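Local coordinates for hemolysin activator protein CdiB (Acinetobacter baumannii ACICU, PDB 6WIL) that probably exports its toxin partner across the bacterial outer membrane for contact-dependent growth inhibition, as a two-partner secretion transporter of the Omp85 superfamily, at residues A419-T424 against Y436-R441; Q478-E483 against V499-V504; Y515-V520 against G539-D544. All coordinates share one frame; numbering follows the deposited sequence.

Overall arrangement
The three contacts follow one another round the wall of a 16-stranded antiparallel barrel, each within its own hairpin. Contacts 1 and 2 have centres 10 Å apart, as do contacts 2 and 3, while contacts 1 and 3 lie 20 Å apart without touching. Two similar polar bridges stitch neighbouring hairpins together: Y436 OH to Q482 OE1 at 2.5 Å between contacts 1 and 2, and Y515 OH to Q501 OE1 at 2.5 Å between contacts 2 and 3. Backbone bonds add to both seams. One detergent molecule, C8E, touches contacts 1 and 2 on the outer wall, and the Y515 side chain lies about 7 Å from it.

Contact 1 of 3, residues A419-T424 against Y436-R441; sequences ADLRYT and YRLNWR. With C8E ((hydroxyethyloxy)tri(ethyloxy)octane), chain D.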
loop_
_atom_site.group_PDB
_atom_site.type_symbol
_atom_site.label_atom_id
_atom_site.label_comp_id
_atom_site.label_asym_id
_atom_site.label_seq_id
_atom_site.Cartn_x
_atom_site.Cartn_y
_atom_site.Cartn_z
ATOM N N ALA A 419 -11.178 -3.836 6.874
ATOM C CA ALA A 419 -9.962 -3.317 7.474
ATOM C C ALA A 419 -8.816 -4.274 7.194
ATOM O O ALA A 419 -9.021 -5.472 6.975
ATOM C CB ALA A 419 -10.131 -3.098 8.979
ATOM N N ASP A 420 -7.605 -3.726 7.206
ATOM C CA ASP A 420 -6.402 -4.474 6.885
ATOM C C ASP A 420 -5.253 -3.950 7.723
ATOM O O ASP A 420 -5.168 -2.754 8.009
ATOM C CB ASP A 420 -6.050 -4.360 5.402
ATOM C CG ASP A 420 -6.874 -5.279 4.547
ATOM O OD1 ASP A 420 -6.692 -6.504 4.683
ATOM O OD2 ASP A 420 -7.716 -4.783 3.767
ATOM N N LEU A 421 -4.364 -4.857 8.108
ATOM C CA LEU A 421 -3.182 -4.470 8.862
ATOM C C LEU A 421 -2.064 -5.448 8.548
ATOM O O LEU A 421 -2.282 -6.663 8.555
ATOM C CB LEU A 421 -3.470 -4.445 10.364
ATOM C CG LEU A 421 -2.469 -3.667 11.215
ATOM C CD1 LEU A 421 -3.190 -2.991 12.366
ATOM C CD2 LEU A 421 -1.374 -4.584 11.734
ATOM N N ARG A 422 -0.878 -4.916 8.267
ATOM C CA ARG A 422 0.296 -5.741 8.033
ATOM C C ARG A 422 1.480 -5.150 8.780
ATOM O O ARG A 422 1.614 -3.926 8.879
ATOM C CB ARG A 422 0.616 -5.860 6.537
ATOM C CG ARG A 422 -0.459 -6.575 5.732
ATOM C CD ARG A 422 0.019 -6.865 4.322
ATOM N NE ARG A 422 0.433 -5.647 3.632
ATOM C CZ ARG A 422 1.027 -5.625 2.443
ATOM N NH1 ARG A 422 1.283 -6.760 1.806
ATOM N NH2 ARG A 422 1.368 -4.467 1.893
ATOM N N TYR A 423 2.331 -6.026 9.310
ATOM C CA TYR A 423 3.517 -5.603 10.043
ATOM C C TYR A 423 4.679 -6.522 9.703
ATOM O O TYR A 423 4.522 -7.748 9.683
ATOM C CB TYR A 423 3.263 -5.604 11.554
ATOM C CG TYR A 423 4.451 -5.171 12.382
ATOM C CD1 TYR A 423 4.811 -3.833 12.469
ATOM C CD2 TYR A 423 5.206 -6.098 13.088
ATOM C CE1 TYR A 423 5.891 -3.433 13.228
ATOM C CE2 TYR A 423 6.291 -5.706 13.851
ATOM C CZ TYR A 423 6.627 -4.373 13.917
ATOM O OH TYR A 423 7.704 -3.970 14.673
ATOM N N THR A 424 5.841 -5.926 9.442
ATOM C CA THR A 424 7.053 -6.649 9.093
ATOM C C THR A 424 8.223 -6.038 9.846
ATOM O O THR A 424 8.336 -4.812 9.933
ATOM C CB THR A 424 7.320 -6.596 7.577
ATOM O OG1 THR A 424 6.456 -7.514 6.905
ATOM C CG2 THR A 424 8.764 -6.943 7.255
ATOM N N TYR A 436 9.856 -11.303 10.918
ATOM C CA TYR A 436 8.539 -11.591 11.469
ATOM C C TYR A 436 7.482 -10.874 10.646
ATOM O O TYR A 436 7.644 -9.701 10.296
ATOM C CB TYR A 436 8.432 -11.167 12.937
ATOM C CG TYR A 436 7.015 -11.179 13.467
ATOM C CD1 TYR A 436 6.418 -12.360 13.884
ATOM C CD2 TYR A 436 6.275 -10.007 13.542
ATOM C CE1 TYR A 436 5.122 -12.371 14.364
ATOM C CE2 TYR A 436 4.981 -10.009 14.020
ATOM C CZ TYR A 436 4.410 -11.191 14.431
ATOM O OH TYR A 436 3.121 -11.193 14.908
ATOM N N ARG A 437 6.391 -11.579 10.352
ATOM C CA ARG A 437 5.347 -11.055 9.483
ATOM C C ARG A 437 3.978 -11.331 10.083
ATOM O O ARG A 437 3.676 -12.473 10.442
ATOM C CB ARG A 437 5.437 -11.679 8.089
ATOM C CG ARG A 437 4.344 -11.228 7.151
ATOM C CD ARG A 437 4.785 -10.027 6.350
ATOM N NE ARG A 437 3.755 -9.582 5.421
ATOM C CZ ARG A 437 3.461 -10.202 4.284
ATOM N NH1 ARG A 437 2.507 -9.727 3.498
ATOM N NH2 ARG A 437 4.111 -11.305 3.937
ATOM N N LEU A 438 3.148 -10.290 10.170
ATOM C CA LEU A 438 1.768 -10.420 10.619
ATOM C C LEU A 438 0.837 -9.801 9.589
ATOM O O LEU A 438 1.015 -8.641 9.206
ATOM C CB LEU A 438 1.555 -9.755 11.986
ATOM C CG LEU A 438 0.120 -9.738 12.530
ATOM C CD1 LEU A 438 0.103 -10.089 14.010
ATOM C CD2 LEU A 438 -0.545 -8.384 12.305
ATOM N N ASN A 439 -0.152 -10.578 9.149
ATOM C CA ASN A 439 -1.206 -10.113 8.255
ATOM C C ASN A 439 -2.543 -10.220 8.973
ATOM O O ASN A 439 -2.883 -11.282 9.502
ATOM C CB ASN A 439 -1.244 -10.934 6.964
ATOM C CG ASN A 439 0.048 -10.856 6.187
ATOM O OD1 ASN A 439 0.695 -9.811 6.142
ATOM N ND2 ASN A 439 0.435 -11.968 5.570
ATOM N N TRP A 440 -3.301 -9.126 8.982
ATOM C CA TRP A 440 -4.605 -9.091 9.627
ATOM C C TRP A 440 -5.625 -8.455 8.696
ATOM O O TRP A 440 -5.379 -7.382 8.137
ATOM C CB TRP A 440 -4.555 -8.315 10.944
ATOM C CG TRP A 440 -5.895 -8.199 11.602
ATOM C CD1 TRP A 440 -6.450 -9.074 12.491
ATOM C CD2 TRP A 440 -6.853 -7.149 11.422
ATOM N NE1 TRP A 440 -7.692 -8.631 12.878
ATOM C CE2 TRP A 440 -7.962 -7.450 12.238
ATOM C CE3 TRP A 440 -6.879 -5.981 10.654
ATOM C CZ2 TRP A 440 -9.085 -6.629 12.304
ATOM C CZ3 TRP A 440 -7.994 -5.168 10.724
ATOM C CH2 TRP A 440 -9.081 -5.494 11.542
ATOM N N ARG A 441 -6.770 -9.113 8.547
ATOM C CA ARG A 441 -7.881 -8.599 7.761
ATOM C C ARG A 441 -9.170 -8.815 8.538
ATOM O O ARG A 441 -9.356 -9.865 9.158
ATOM C CB ARG A 441 -7.955 -9.287 6.392
ATOM C CG ARG A 441 -9.195 -8.951 5.590
ATOM C CD ARG A 441 -8.940 -9.092 4.102
ATOM N NE ARG A 441 -7.865 -8.212 3.653
ATOM C CZ ARG A 441 -7.497 -8.071 2.384
ATOM N NH1 ARG A 441 -6.509 -7.247 2.060
ATOM N NH2 ARG A 441 -8.126 -8.749 1.439
HETATM C C1 C8E D . -14.664 0.885 12.174
HETATM C C2 C8E D . -14.714 -0.544 11.637
HETATM C C3 C8E D . -13.411 -0.876 10.909
HETATM C C4 C8E D . -13.451 -2.324 10.427
HETATM C C5 C8E D . -13.371 -3.265 11.627
HETATM C C6 C8E D . -13.621 -4.693 11.153
HETATM C C7 C8E D . -12.846 -5.663 12.041
HETATM C C8 C8E D . -13.748 -6.162 13.167
HETATM O O9 C8E D . -13.860 -7.553 13.061
HETATM C C10 C8E D . -14.684 -8.148 14.023
HETATM C C11 C8E D . -14.941 -9.604 13.637
HETATM O O12 C8E D . -14.759 -10.426 14.756
HETATM C C13 C8E D . -15.206 -11.741 14.579
HETATM C C14 C8E D . -14.993 -12.537 15.867
HETATM O O15 C8E D . -13.952 -11.973 16.617
HETATM C C16 C8E D . -13.603 -12.715 17.751
HETATM C C17 C8E D . -12.188 -12.351 18.207
HETATM O O18 C8E D . -12.151 -11.027 18.664
HETATM C C19 C8E D . -10.997 -10.706 19.389
HETATM C C20 C8E D . -10.258 -9.549 18.716
HETATM O O21 C8E D . -11.113 -8.447 18.584
#
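The backbone N of W440 gives its hydrogen to O of L421 at 2.7 Å, and L421 N returns a bond of 2.7 Å to W440 O. Y423 and L438 form the next hydrogen-bonded antiparallel pair. In the intervening non-hydrogen-bonded pairs, CA-H...O contacts such as R422 CA to L438 O, 3.2 Å, accompany the close approach of the strands.

On the face bearing L421, Y423, L438 and W440 the packing is apolar. W440 has CG anti to its backbone N (chi1 177°), and the rim of its indole meets A419: CB lies 3.4 Å from CZ3, near the ring plane. A methyl is small enough to fit beside so broad a ring. L421 CB approaches CE3 obliquely, and C7 of the detergent touches the ring edge at CH2, 3.8 Å away. The indole NE1 is satisfied by Q478 on the next strand. L421 and L438 meet through their CD2 methyls, 3.9 Å apart. The tyrosines Y423 and Y436 cross at about a right angle, edge atom CD2 of the first 4.0 Å from CE2 of the second, and the Y436 hydroxyl bonds to Q482.

The other face is polar and largely charged. D420 and R441 lie side by side in a salt bridge, although the exact place of the carboxylate oxygen OD1 is doubtful. R422 and R437 bring their NH1 atoms within 3.6 Å; that repulsion is probably eased by D27 and D377, both in salt bridges with R422. N439 lays ND2 over the centre of the R437 guanidinium. R422 and R441 also touch helix 8-27.

An apolar outer face with bound detergent, backed by a charged inner face against a helix, is characteristic of a transmembrane hairpin in an outer-membrane beta-barrel, here with an N-terminal helix inside as in related TpsB transporters.

Contact 2 of 3, residues Q478-E483 against V499-V504; sequences QYVQQE and VDQGWV. With C8E ((hydroxyethyloxy)tri(ethyloxy)octane), chain D.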
loop_
_atom_site.group_PDB
_atom_site.type_symbol
_atom_site.label_atom_id
_atom_site.label_comp_id
_atom_site.label_asym_id
_atom_site.label_seq_id
_atom_site.Cartn_x
_atom_site.Cartn_y
_atom_site.Cartn_z
ATOM N N GLN A 478 -12.612 -12.047 10.944
ATOM C CA GLN A 478 -11.249 -11.542 10.901
ATOM C C GLN A 478 -10.300 -12.724 10.988
ATOM O O GLN A 478 -10.623 -13.747 11.600
ATOM C CB GLN A 478 -10.974 -10.548 12.039
ATOM C CG GLN A 478 -10.923 -11.181 13.419
ATOM C CD GLN A 478 -10.697 -10.167 14.525
ATOM O OE1 GLN A 478 -9.677 -9.474 14.558
ATOM N NE2 GLN A 478 -11.653 -10.076 15.444
ATOM N N TYR A 479 -9.141 -12.588 10.354
ATOM C CA TYR A 479 -8.068 -13.552 10.530
ATOM C C TYR A 479 -6.764 -12.821 10.798
ATOM O O TYR A 479 -6.579 -11.670 10.393
ATOM C CB TYR A 479 -7.907 -14.504 9.320
ATOM C CG TYR A 479 -7.533 -13.875 7.992
ATOM C CD1 TYR A 479 -6.256 -13.364 7.765
ATOM C CD2 TYR A 479 -8.441 -13.850 6.941
ATOM C CE1 TYR A 479 -5.911 -12.807 6.544
ATOM C CE2 TYR A 479 -8.106 -13.297 5.717
ATOM C CZ TYR A 479 -6.840 -12.780 5.523
ATOM O OH TYR A 479 -6.506 -12.234 4.306
ATOM N N VAL A 480 -5.863 -13.500 11.500
ATOM C CA VAL A 480 -4.515 -13.001 11.719
ATOM C C VAL A 480 -3.539 -14.106 11.341
ATOM O O VAL A 480 -3.570 -15.199 11.922
ATOM C CB VAL A 480 -4.291 -12.525 13.165
ATOM C CG1 VAL A 480 -4.809 -13.542 14.167
ATOM C CG2 VAL A 480 -2.819 -12.228 13.396
ATOM N N GLN A 481 -2.705 -13.834 10.347
ATOM C CA GLN A 481 -1.647 -14.737 9.930
ATOM C C GLN A 481 -0.332 -14.269 10.535
ATOM O O GLN A 481 -0.011 -13.077 10.498
ATOM C CB GLN A 481 -1.538 -14.783 8.406
ATOM C CG GLN A 481 -2.805 -15.250 7.709
ATOM C CD GLN A 481 -2.800 -14.947 6.223
ATOM O OE1 GLN A 481 -2.259 -13.930 5.784
ATOM N NE2 GLN A 481 -3.402 -15.832 5.440
ATOM N N GLN A 482 0.422 -15.204 11.102
ATOM C CA GLN A 482 1.716 -14.891 11.687
ATOM C C GLN A 482 2.761 -15.848 11.145
ATOM O O GLN A 482 2.483 -17.032 10.932
ATOM C CB GLN A 482 1.676 -14.957 13.217
ATOM C CG GLN A 482 0.981 -13.768 13.849
ATOM C CD GLN A 482 1.051 -13.794 15.359
ATOM O OE1 GLN A 482 1.786 -13.020 15.971
ATOM N NE2 GLN A 482 0.281 -14.684 15.969
ATOM N N GLU A 483 3.967 -15.332 10.927
ATOM C CA GLU A 483 4.996 -16.092 10.238
ATOM C C GLU A 483 6.366 -15.555 10.624
ATOM O O GLU A 483 6.551 -14.342 10.756
ATOM C CB GLU A 483 4.797 -16.018 8.719
ATOM C CG GLU A 483 5.935 -16.585 7.890
ATOM C CD GLU A 483 5.739 -16.327 6.410
ATOM O OE1 GLU A 483 4.713 -16.783 5.861
ATOM O OE2 GLU A 483 6.596 -15.650 5.803
ATOM N N VAL A 499 1.672 -19.595 11.840
ATOM C CA VAL A 499 0.516 -19.915 12.671
ATOM C C VAL A 499 -0.577 -18.902 12.357
ATOM O O VAL A 499 -0.384 -17.697 12.561
ATOM C CB VAL A 499 0.850 -19.895 14.171
ATOM C CG1 VAL A 499 -0.399 -20.187 14.990
ATOM C CG2 VAL A 499 1.951 -20.899 14.492
ATOM N N ASP A 500 -1.717 -19.386 11.868
ATOM C CA ASP A 500 -2.832 -18.544 11.462
ATOM C C ASP A 500 -4.057 -18.834 12.321
ATOM O O ASP A 500 -4.180 -19.902 12.925
ATOM C CB ASP A 500 -3.182 -18.755 9.983
ATOM C CG ASP A 500 -2.040 -18.389 9.049
ATOM O OD1 ASP A 500 -0.981 -17.938 9.534
ATOM O OD2 ASP A 500 -2.208 -18.550 7.823
ATOM N N GLN A 501 -4.976 -17.868 12.352
ATOM C CA GLN A 501 -6.187 -17.950 13.158
ATOM C C GLN A 501 -7.313 -17.210 12.453
ATOM O O GLN A 501 -7.112 -16.103 11.951
ATOM C CB GLN A 501 -5.992 -17.344 14.554
ATOM C CG GLN A 501 -5.042 -18.103 15.455
ATOM C CD GLN A 501 -4.798 -17.386 16.767
ATOM O OE1 GLN A 501 -5.540 -17.562 17.734
ATOM N NE2 GLN A 501 -3.754 -16.567 16.804
ATOM N N GLY A 502 -8.496 -17.812 12.440
ATOM C CA GLY A 502 -9.667 -17.171 11.876
ATOM C C GLY A 502 -10.824 -17.165 12.854
ATOM O O GLY A 502 -10.948 -18.039 13.712
ATOM N N TRP A 503 -11.680 -16.153 12.707
ATOM C CA TRP A 503 -12.862 -15.983 13.544
ATOM C C TRP A 503 -14.035 -15.560 12.675
ATOM O O TRP A 503 -13.892 -14.667 11.838
ATOM C CB TRP A 503 -12.642 -14.923 14.629
ATOM C CG TRP A 503 -11.715 -15.310 15.724
ATOM C CD1 TRP A 503 -12.023 -16.028 16.839
ATOM C CD2 TRP A 503 -10.329 -14.975 15.832
ATOM N NE1 TRP A 503 -10.913 -16.170 17.633
ATOM C CE2 TRP A 503 -9.857 -15.534 17.036
ATOM C CE3 TRP A 503 -9.439 -14.261 15.025
ATOM C CZ2 TRP A 503 -8.535 -15.404 17.453
ATOM C CZ3 TRP A 503 -8.126 -14.133 15.440
ATOM C CH2 TRP A 503 -7.687 -14.701 16.643
ATOM N N VAL A 504 -15.188 -16.194 12.880
ATOM C CA VAL A 504 -16.441 -15.756 12.277
ATOM C C VAL A 504 -17.474 -15.608 13.385
ATOM O O VAL A 504 -17.419 -16.297 14.408
ATOM C CB VAL A 504 -16.944 -16.722 11.181
ATOM C CG1 VAL A 504 -16.060 -16.627 9.945
ATOM C CG2 VAL A 504 -16.988 -18.145 11.704
HETATM C C1 C8E D . -14.664 0.885 12.174
HETATM C C2 C8E D . -14.714 -0.544 11.637
HETATM C C3 C8E D . -13.411 -0.876 10.909
HETATM C C4 C8E D . -13.451 -2.324 10.427
HETATM C C5 C8E D . -13.371 -3.265 11.627
HETATM C C6 C8E D . -13.621 -4.693 11.153
HETATM C C7 C8E D . -12.846 -5.663 12.041
HETATM C C8 C8E D . -13.748 -6.162 13.167
HETATM O O9 C8E D . -13.860 -7.553 13.061
HETATM C C10 C8E D . -14.684 -8.148 14.023
HETATM C C11 C8E D . -14.941 -9.604 13.637
HETATM O O12 C8E D . -14.759 -10.426 14.756
HETATM C C13 C8E D . -15.206 -11.741 14.579
HETATM C C14 C8E D . -14.993 -12.537 15.867
HETATM O O15 C8E D . -13.952 -11.973 16.617
HETATM C C16 C8E D . -13.603 -12.715 17.751
HETATM C C17 C8E D . -12.188 -12.351 18.207
HETATM O O18 C8E D . -12.151 -11.027 18.664
HETATM C C19 C8E D . -10.997 -10.706 19.389
HETATM C C20 C8E D . -10.258 -9.549 18.716
HETATM O O21 C8E D . -11.113 -8.447 18.584
#
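The indole of W503 receives V480 at its edge, methyl CG1 lying 3.6 Å from CZ3 near the ring plane, while the carbonyl oxygen of Q478 also sits at the rim. Over one face runs the detergent, with C17 3.8 Å above the plane and offset toward the rim. The ring of Y515, on the following strand, meets the indole with the planes about 55° apart.

Q478 has CG between its backbone N and carbonyl carbon, the crowded position (chi1 70°), which sets CG 3.8 Å from W503 CE3. Both ends of its amide work: NE2 donates to C8E O12 and to O15, each bond 3.2 Å long, while OE1 is taken by the W440 indole. Glutamine suits such a place because one flat group can both give and take hydrogen bonds.

On the opposite face of the sheet the Q481 amide and D500 carboxylate planes stand 40° apart, and D500 OD2 rests 3.4 Å from Q481 CG. The backbone N of Q482 serves two acceptors: V499 O at 3.0 Å, approached from above the carbonyl plane, and weakly D500 OD1. The stronger partner of D500 is R464, whose NE forms a salt bridge with OD2; E483 meets the same arginine through NH2 and also pairs with R524. Y479 faces G502, with Y479 CB 4.1 Å from G502 CA, a close pairing helped by the absence of a side chain on the glycine.

R464 lies in a V-R-G-F sequence, consistent with the arginine motif that Omp85 relatives carry on a loop folded into the barrel. Shared by D500 and E483, it probably helps keep both acids ionised and offsets their mutual repulsion, whereas on the outer face the W503 ring and the Q478 amide hold one detergent molecule.

Contact 3 of 3, residues Y515-V520 against G539-D544; sequences YLLGSV and GLIAPD
The carbonyl oxygen of L517 accepts two backbone N-H groups from successive residues: L540 N at 2.6 Å and I541 N at 3.1 Å, both in the carbonyl plane, the latter on a lone pair. L517 N in turn donates to I541 O over 2.9 Å. One residue set against two, with L540 and I541 both facing L517, is a classic beta bulge. The extra residue is accommodated by the helix-like backbone angles of L540 (phi -93°, psi -55°).

Mostly apolar side chains pack round this doubled bond. L517 has CG anti to its backbone N; further out on the chain, CD2 lies 3.7 Å from L540 CB, and L517 CB stands 3.9 Å from I541 CB. L540 CD1 then reaches S519 CB at 3.8 Å. At the other end I541 CG2 comes to the edge of the Y515 ring, in its plane and 3.8 Å from CD2. L516, on the opposite face, touches A542 CB with its CD2, 3.7 Å away.

Beyond the bulge G518 pairs with G539, two residues without side chains whose backbones approach closely. The strand ends at I541; in the loop that follows, P543 has no N-H to give, and its CD packs near the Y515 carbonyl oxygen.

Partners outside the two segments add to this. Y515 OH bonds to Q501 and S519 OG to the carbonyl of A498, tying the strand to its predecessor 493-505, while the loop residue F466 touches both L516 and A542.

The short strands 515-520 and 539-541 run 141° apart, well short of antiparallel, consistent with the bulge. The bonding implies that the irregularity is absorbed at one oxygen, since L517 O still serves both amides, and beyond I541 the contacts are mostly apolar.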
loop_
_atom_site.group_PDB
_atom_site.type_symbol
_atom_site.label_atom_id
_atom_site.label_comp_id
_atom_site.label_asym_id
_atom_site.label_seq_id
_atom_site.Cartn_x
_atom_site.Cartn_y
_atom_site.Cartn_z
ATOM N N TYR A 515 -14.096 -20.798 15.014
ATOM C CA TYR A 515 -12.667 -20.629 15.225
ATOM C C TYR A 515 -11.870 -21.670 14.453
ATOM O O TYR A 515 -12.248 -22.843 14.394
ATOM C CB TYR A 515 -12.317 -20.715 16.712
ATOM C CG TYR A 515 -10.864 -20.436 17.003
ATOM C CD1 TYR A 515 -10.388 -19.136 17.052
ATOM C CD2 TYR A 515 -9.965 -21.472 17.229
ATOM C CE1 TYR A 515 -9.061 -18.866 17.320
ATOM C CE2 TYR A 515 -8.630 -21.212 17.497
ATOM C CZ TYR A 515 -8.185 -19.905 17.540
ATOM O OH TYR A 515 -6.863 -19.628 17.805
ATOM N N LEU A 516 -10.757 -21.226 13.871
ATOM C CA LEU A 516 -9.816 -22.095 13.182
ATOM C C LEU A 516 -8.402 -21.752 13.622
ATOM O O LEU A 516 -8.070 -20.580 13.817
ATOM C CB LEU A 516 -9.927 -21.962 11.658
ATOM C CG LEU A 516 -11.122 -22.632 10.980
ATOM C CD1 LEU A 516 -11.128 -22.349 9.487
ATOM C CD2 LEU A 516 -11.128 -24.128 11.245
ATOM N N LEU A 517 -7.576 -22.783 13.782
ATOM C CA LEU A 517 -6.165 -22.614 14.105
ATOM C C LEU A 517 -5.371 -23.604 13.270
ATOM O O LEU A 517 -5.524 -24.818 13.433
ATOM C CB LEU A 517 -5.897 -22.834 15.597
ATOM C CG LEU A 517 -4.420 -22.831 16.010
ATOM C CD1 LEU A 517 -3.852 -21.425 16.024
ATOM C CD2 LEU A 517 -4.219 -23.509 17.357
ATOM N N GLY A 518 -4.538 -23.086 12.372
ATOM C CA GLY A 518 -3.693 -23.926 11.549
ATOM C C GLY A 518 -2.232 -23.554 11.679
ATOM O O GLY A 518 -1.903 -22.459 12.149
ATOM N N SER A 519 -1.341 -24.455 11.275
ATOM C CA SER A 519 0.087 -24.191 11.327
ATOM C C SER A 519 0.738 -24.715 10.057
ATOM O O SER A 519 0.282 -25.696 9.466
ATOM C CB SER A 519 0.741 -24.824 12.561
ATOM O OG SER A 519 2.053 -24.324 12.747
ATOM N N VAL A 520 1.814 -24.048 9.646
ATOM C CA VAL A 520 2.484 -24.329 8.382
ATOM C C VAL A 520 3.990 -24.256 8.593
ATOM O O VAL A 520 4.487 -23.371 9.297
ATOM C CB VAL A 520 2.026 -23.348 7.279
ATOM C CG1 VAL A 520 3.077 -23.213 6.188
ATOM C CG2 VAL A 520 0.711 -23.809 6.684
ATOM N N GLY A 539 -4.237 -28.677 10.289
ATOM C CA GLY A 539 -5.158 -27.935 11.131
ATOM C C GLY A 539 -5.003 -28.356 12.582
ATOM O O GLY A 539 -4.997 -29.551 12.896
ATOM N N LEU A 540 -4.874 -27.372 13.470
ATOM C CA LEU A 540 -4.665 -27.652 14.887
ATOM C C LEU A 540 -5.975 -27.680 15.669
ATOM O O LEU A 540 -6.277 -28.670 16.343
ATOM C CB LEU A 540 -3.704 -26.622 15.488
ATOM C CG LEU A 540 -2.300 -26.634 14.882
ATOM C CD1 LEU A 540 -1.407 -25.629 15.581
ATOM C CD2 LEU A 540 -1.702 -28.030 14.949
ATOM N N ILE A 541 -6.762 -26.609 15.594
ATOM C CA ILE A 541 -8.056 -26.532 16.258
ATOM C C ILE A 541 -9.116 -26.222 15.214
ATOM O O ILE A 541 -8.980 -25.260 14.449
ATOM C CB ILE A 541 -8.067 -25.475 17.376
ATOM C CG1 ILE A 541 -7.217 -25.949 18.556
ATOM C CG2 ILE A 541 -9.496 -25.181 17.817
ATOM C CD1 ILE A 541 -7.597 -27.329 19.059
ATOM N N ALA A 542 -10.170 -27.033 15.187
ATOM C CA ALA A 542 -11.254 -26.847 14.236
ATOM C C ALA A 542 -12.499 -27.516 14.790
ATOM O O ALA A 542 -12.389 -28.437 15.607
ATOM C CB ALA A 542 -10.897 -27.436 12.865
ATOM N N PRO A 543 -13.687 -27.078 14.379
ATOM C CA PRO A 543 -14.904 -27.813 14.731
ATOM C C PRO A 543 -14.863 -29.225 14.167
ATOM O O PRO A 543 -14.056 -29.553 13.293
ATOM C CB PRO A 543 -16.024 -26.987 14.087
ATOM C CG PRO A 543 -15.433 -25.633 13.908
ATOM C CD PRO A 543 -13.982 -25.841 13.640
ATOM N N ASP A 544 -15.756 -30.067 14.686
ATOM C CA ASP A 544 -15.777 -31.469 14.283
ATOM C C ASP A 544 -16.035 -31.628 12.790
ATOM O O ASP A 544 -15.552 -32.587 12.177
ATOM C CB ASP A 544 -16.827 -32.227 15.094
ATOM C CG ASP A 544 -16.364 -32.529 16.508
ATOM O OD1 ASP A 544 -15.425 -33.337 16.666
ATOM O OD2 ASP A 544 -16.928 -31.947 17.459
#